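PDB 4GBJ: 6-phosphogluconate dehydrogenase NAD-binding from Dyadobacter fermentans, which probably works as an NAD(P)-dependent oxidoreductase of the 6-phosphogluconate and 3-hydroxyisobutyrate dehydrogenase family. Local coordinates for residues B[122-127]-B[172-177]; B[134-139]-B[159-164]. All blocks are in the same frame, centred on the assembly; numbering follows the deposited sequence.

Interaction 1 of 2, residues B[122-127]-B[172-177]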
loop_
_atom_site.group_PDB
_atom_site.type_symbol
_atom_site.label_atom_id
_atom_site.label_comp_id
_atom_site.label_asym_id
_atom_site.label_seq_id
_atom_site.Cartn_x
_atom_site.Cartn_y
_atom_site.Cartn_z
ATOM N N PRO B 122 -15.043 5.446 -14.955
ATOM C CA PRO B 122 -14.673 4.186 -14.269
ATOM C C PRO B 122 -15.051 4.195 -12.801
ATOM O O PRO B 122 -14.942 5.227 -12.147
ATOM C CB PRO B 122 -13.161 4.106 -14.467
ATOM C CG PRO B 122 -12.734 5.496 -14.816
ATOM C CD PRO B 122 -13.861 6.098 -15.548
ATOM N N ILE B 123 -15.468 3.038 -12.288
ATOM C CA ILE B 123 -15.930 2.892 -10.905
ATOM C C ILE B 123 -14.894 2.154 -10.059
ATOM O O ILE B 123 -14.306 1.152 -10.486
ATOM C CB ILE B 123 -17.342 2.215 -10.844
ATOM C CG1 ILE B 123 -17.929 2.246 -9.406
ATOM C CG2 ILE B 123 -17.343 0.789 -11.403
ATOM C CD1 ILE B 123 -19.421 1.883 -9.348
ATOM N N PHE B 124 -14.729 2.645 -8.816
ATOM C CA PHE B 124 -13.832 2.096 -7.819
ATOM C C PHE B 124 -14.741 1.505 -6.791
ATOM O O PHE B 124 -15.127 2.175 -5.833
ATOM C CB PHE B 124 -12.921 3.193 -7.229
ATOM C CG PHE B 124 -12.050 3.900 -8.251
ATOM C CD1 PHE B 124 -10.673 3.751 -8.231
ATOM C CD2 PHE B 124 -12.618 4.654 -9.277
ATOM C CE1 PHE B 124 -9.871 4.438 -9.132
ATOM C CE2 PHE B 124 -11.827 5.261 -10.244
ATOM C CZ PHE B 124 -10.456 5.209 -10.127
ATOM N N ALA B 125 -15.210 0.292 -7.062
ATOM C CA ALA B 125 -16.154 -0.381 -6.162
ATOM C C ALA B 125 -16.323 -1.828 -6.512
ATOM O O ALA B 125 -16.652 -2.135 -7.646
ATOM C CB ALA B 125 -17.537 0.294 -6.246
ATOM N N ARG B 126 -16.200 -2.705 -5.542
ATOM C CA ARG B 126 -16.566 -4.105 -5.716
ATOM C C ARG B 126 -18.115 -4.164 -5.561
ATOM O O ARG B 126 -18.688 -3.262 -4.942
ATOM C CB ARG B 126 -15.837 -4.986 -4.693
ATOM C CG ARG B 126 -14.318 -4.939 -4.869
ATOM C CD ARG B 126 -13.591 -6.060 -4.134
ATOM N NE ARG B 126 -13.553 -5.845 -2.684
ATOM C CZ ARG B 126 -12.713 -5.030 -2.042
ATOM N NH1 ARG B 126 -11.818 -4.315 -2.716
ATOM N NH2 ARG B 126 -12.772 -4.917 -0.723
ATOM N N PRO B 127 -18.813 -5.187 -6.098
ATOM C CA PRO B 127 -20.297 -5.227 -5.995
ATOM C C PRO B 127 -20.907 -4.918 -4.622
ATOM O O PRO B 127 -21.948 -4.258 -4.557
ATOM C CB PRO B 127 -20.625 -6.659 -6.397
ATOM C CG PRO B 127 -19.567 -6.989 -7.393
ATOM C CD PRO B 127 -18.304 -6.309 -6.908
ATOM N N VAL B 172 -7.159 6.817 -16.738
ATOM C CA VAL B 172 -5.763 6.774 -16.258
ATOM C C VAL B 172 -5.780 6.571 -14.748
ATOM O O VAL B 172 -4.994 5.773 -14.219
ATOM C CB VAL B 172 -4.934 8.045 -16.626
ATOM C CG1 VAL B 172 -3.572 8.018 -15.986
ATOM C CG2 VAL B 172 -4.813 8.227 -18.118
ATOM N N ILE B 173 -6.709 7.244 -14.053
ATOM C CA ILE B 173 -6.760 7.149 -12.584
ATOM C C ILE B 173 -7.132 5.717 -12.188
ATOM O O ILE B 173 -6.581 5.197 -11.254
ATOM C CB ILE B 173 -7.708 8.188 -11.916
ATOM C CG1 ILE B 173 -7.423 9.632 -12.357
ATOM C CG2 ILE B 173 -7.680 8.093 -10.368
ATOM C CD1 ILE B 173 -5.983 10.085 -12.106
ATOM N N LYS B 174 -8.088 5.106 -12.889
ATOM C CA LYS B 174 -8.558 3.752 -12.603
ATOM C C LYS B 174 -7.415 2.733 -12.761
ATOM O O LYS B 174 -7.208 1.914 -11.864
ATOM C CB LYS B 174 -9.720 3.412 -13.519
ATOM C CG LYS B 174 -10.248 1.994 -13.382
ATOM C CD LYS B 174 -10.659 1.615 -11.971
ATOM C CE LYS B 174 -11.337 0.271 -11.983
ATOM N NZ LYS B 174 -11.667 -0.208 -10.641
ATOM N N LEU B 175 -6.675 2.819 -13.871
ATOM C CA LEU B 175 -5.518 1.959 -14.124
ATOM C C LEU B 175 -4.475 2.151 -13.042
ATOM O O LEU B 175 -3.961 1.164 -12.538
ATOM C CB LEU B 175 -4.898 2.240 -15.513
ATOM C CG LEU B 175 -5.779 1.875 -16.734
ATOM C CD1 LEU B 175 -5.080 2.214 -18.020
ATOM C CD2 LEU B 175 -6.254 0.452 -16.660
ATOM N N ALA B 176 -4.217 3.400 -12.629
ATOM C CA ALA B 176 -3.261 3.694 -11.579
ATOM C C ALA B 176 -3.696 3.084 -10.237
ATOM O O ALA B 176 -2.848 2.546 -9.509
ATOM C CB ALA B 176 -3.084 5.202 -11.422
ATOM N N GLY B 177 -4.999 3.167 -9.935
ATOM C CA GLY B 177 -5.567 2.593 -8.728
ATOM C C GLY B 177 -5.385 1.092 -8.682
ATOM O O GLY B 177 -4.884 0.574 -7.677
#
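Lys174, on helix 169-197, reaches across Pro122 and Phe124 to the backbone of strand 117-124, and each carbon of its side chain has a neighbour there. CB of Lys174 rests 3.6 Å from CB of Pro122. CG is anti to the backbone N (chi1 176°), and it too lies near CB of Pro122; the two side chains run alongside, pointing opposite ways. CD of Lys174 then sits over the centre of the Phe124 ring, 4.0 Å above its plane, a CH-pi contact. CE of Lys174 passes close to O of Ile123, and NZ of Lys174 donates a hydrogen bond of 3.0 Å to that oxygen. The C=O...N angle of 144° means that NZ comes in off the C=O direction. The ammonium is also placed over the ring face, a cation-pi contact of 5.0 Å from NZ of Lys174 to the Phe124 centroid. The rim of that ring meets the helix itself: CZ of Phe124 is 3.4 Å from CA of Lys174, and C of Ile173 lies in the ring plane at the edge. An alanine here would probably leave O of Ile123 without this donor and take from the Phe124 face the CD and NZ contacts. Lys174 is the predicted active-site residue, consistent with the catalytic lysine of beta-hydroxyacid dehydrogenases, here carried by the long helix that follows the Rossmann-type domain and turned back onto that domain's strand 117-124.

Interaction 2 of 2, residues B[134-139]-B[159-164]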
loop_
_atom_site.group_PDB
_atom_site.type_symbol
_atom_site.label_atom_id
_atom_site.label_comp_id
_atom_site.label_asym_id
_atom_site.label_seq_id
_atom_site.Cartn_x
_atom_site.Cartn_y
_atom_site.Cartn_z
ATOM N N VAL B 134 -20.611 2.865 -0.844
ATOM C CA VAL B 134 -19.337 3.315 -0.242
ATOM C C VAL B 134 -18.204 3.423 -1.312
ATOM O O VAL B 134 -17.067 3.741 -0.973
ATOM C CB VAL B 134 -18.870 2.424 0.943
ATOM C CG1 VAL B 134 -19.811 2.550 2.129
ATOM C CG2 VAL B 134 -18.691 0.958 0.542
ATOM N N GLY B 135 -18.526 3.115 -2.557
ATOM C CA GLY B 135 -17.601 3.199 -3.676
ATOM C C GLY B 135 -17.386 4.611 -4.188
ATOM O O GLY B 135 -17.936 5.579 -3.669
ATOM N N ASN B 136 -16.545 4.739 -5.193
ATOM C CA ASN B 136 -16.203 6.037 -5.753
ATOM C C ASN B 136 -16.181 5.990 -7.263
ATOM O O ASN B 136 -15.894 4.953 -7.849
ATOM C CB ASN B 136 -14.842 6.476 -5.227
ATOM C CG ASN B 136 -14.846 6.730 -3.732
ATOM O OD1 ASN B 136 -15.349 7.739 -3.274
ATOM N ND2 ASN B 136 -14.383 5.791 -2.935
ATOM N N ILE B 137 -16.384 7.128 -7.892
ATOM C CA ILE B 137 -16.284 7.215 -9.353
ATOM C C ILE B 137 -15.405 8.410 -9.757
ATOM O O ILE B 137 -15.395 9.442 -9.081
ATOM C CB ILE B 137 -17.715 7.283 -9.962
ATOM C CG1 ILE B 137 -17.749 6.749 -11.401
ATOM C CG2 ILE B 137 -18.333 8.682 -9.858
ATOM C CD1 ILE B 137 -19.175 6.605 -11.931
ATOM N N CYS B 138 -14.709 8.272 -10.894
ATOM C CA CYS B 138 -13.929 9.344 -11.520
ATOM C C CYS B 138 -14.611 9.686 -12.803
ATOM O O CYS B 138 -14.991 8.780 -13.538
ATOM C CB CYS B 138 -12.473 8.937 -11.755
ATOM S SG CYS B 138 -11.512 8.823 -10.232
ATOM N N LEU B 139 -14.740 10.972 -13.101
ATOM C CA LEU B 139 -15.400 11.420 -14.325
ATOM C C LEU B 139 -14.481 12.267 -15.097
ATOM O O LEU B 139 -13.807 13.098 -14.513
ATOM C CB LEU B 139 -16.661 12.232 -14.044
ATOM C CG LEU B 139 -17.709 11.644 -13.140
ATOM C CD1 LEU B 139 -18.783 12.672 -12.910
ATOM C CD2 LEU B 139 -18.285 10.325 -13.718
ATOM N N GLY B 159 -18.119 9.037 -3.284
ATOM C CA GLY B 159 -17.337 10.085 -3.931
ATOM C C GLY B 159 -17.405 10.136 -5.436
ATOM O O GLY B 159 -17.368 9.108 -6.113
ATOM N N VAL B 160 -17.423 11.373 -5.950
ATOM C CA VAL B 160 -17.398 11.710 -7.356
ATOM C C VAL B 160 -16.203 12.618 -7.555
ATOM O O VAL B 160 -16.186 13.707 -7.000
ATOM C CB VAL B 160 -18.716 12.363 -7.840
ATOM C CG1 VAL B 160 -18.669 12.607 -9.350
ATOM C CG2 VAL B 160 -19.912 11.491 -7.493
ATOM N N PHE B 161 -15.196 12.169 -8.316
ATOM C CA PHE B 161 -13.992 12.961 -8.561
ATOM C C PHE B 161 -13.980 13.395 -10.018
ATOM O O PHE B 161 -14.231 12.589 -10.906
ATOM C CB PHE B 161 -12.730 12.175 -8.188
ATOM C CG PHE B 161 -12.712 11.803 -6.729
ATOM C CD1 PHE B 161 -12.040 12.592 -5.797
ATOM C CD2 PHE B 161 -13.406 10.689 -6.271
ATOM C CE1 PHE B 161 -12.081 12.282 -4.438
ATOM C CE2 PHE B 161 -13.395 10.344 -4.915
ATOM C CZ PHE B 161 -12.739 11.140 -4.005
ATOM N N ASP B 162 -13.727 14.660 -10.268
ATOM C CA ASP B 162 -13.711 15.214 -11.605
ATOM C C ASP B 162 -12.285 15.388 -12.100
ATOM O O ASP B 162 -11.506 16.061 -11.455
ATOM C CB ASP B 162 -14.450 16.545 -11.608
ATOM C CG ASP B 162 -14.835 17.030 -13.000
ATOM O OD1 ASP B 162 -15.978 17.536 -13.168
ATOM O OD2 ASP B 162 -13.991 16.974 -13.897
ATOM N N PHE B 163 -11.943 14.781 -13.235
ATOM C CA PHE B 163 -10.586 14.864 -13.801
ATOM C C PHE B 163 -10.542 15.684 -15.139
ATOM O O PHE B 163 -9.598 15.525 -15.924
ATOM C CB PHE B 163 -10.006 13.431 -13.949
ATOM C CG PHE B 163 -9.480 12.951 -12.618
ATOM C CD1 PHE B 163 -8.187 13.243 -12.219
ATOM C CD2 PHE B 163 -10.320 12.345 -11.701
ATOM C CE1 PHE B 163 -7.756 12.962 -10.925
ATOM C CE2 PHE B 163 -9.856 11.985 -10.437
ATOM C CZ PHE B 163 -8.592 12.347 -10.039
ATOM N N GLY B 164 -11.494 16.608 -15.332
ATOM C CA GLY B 164 -11.449 17.552 -16.449
ATOM C C GLY B 164 -11.959 17.069 -17.778
ATOM O O GLY B 164 -12.716 16.094 -17.844
#
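The Phe161 ring presents its edge to strand 136-139: OD1 of Asn136 and O of Ile137 both lie near the ring plane, OD1 at 3.6 Å from CE2. The Asn136 amide is turned 59° against that ring. Met208 of the second subunit also packs on Phe161. The Phe163 ring is met obliquely by SG of Cys138, 3.6 Å from CE2 in a sulfur-aromatic contact, while Ile173 and Ala169 of helix 169-197 also touch this phenylalanine. These groups belong to a beta-alpha-beta unit in which helix 143-153 joins two parallel strands, 136-139 and 159-162; the axes of these two strand segments come within 4.7 Å and are inclined to each other by 19°.

Parallel pairing is evident from the alternation of bonds, each with an N to O distance of 2.8 Å: N of Ile137 donates to O of Gly159, N of Phe161 to O of Ile137, N of Leu139 to O of Phe161, and N of Phe163 to O of Leu139. At the start of the pairing, N of Gly159 makes two weak bonds, to O of Gly135 and to OD1 of Asn136.

On the sheet face carrying Ile137, Val160 and Leu139 the contact is aliphatic. CG1 of Val160, anti to its backbone N (chi1 -176°), lies 3.6 Å from CD1 of Leu139 and 4.0 Å from CG2 of Ile137. Helix 143-153 covers this face through Val153 on Ile137 and Ile149 on Leu139.

At the end of strand 159-162, Asp162 forms a salt bridge with Lys146 through OD2, and the same oxygen closes an Asx turn by accepting from N of Gly164 at 2.9 Å, nearly in line with its C-O bond.

Overall arrangement
Interactions 1 and 2 lie about 9 Å apart, centre to centre, and share one mixed sheet in which strand 117-124 runs antiparallel to its neighbour 136-139, with 159-162 outermost within the chain. Along the sequence, both strands of interaction 2 fall between the two segments of interaction 1, and helix 169-197 follows soon after strand 159-162. The contacts meet directly: N of Phe124 is 2.8 Å from O of Asn136, a probable hydrogen bond, and CE2 of Phe124 packs on SG of Cys138. Both also touch the second subunit. The last strands of the sheet therefore adjoin the interdomain helix, the predicted active-site lysine and the dimer interface.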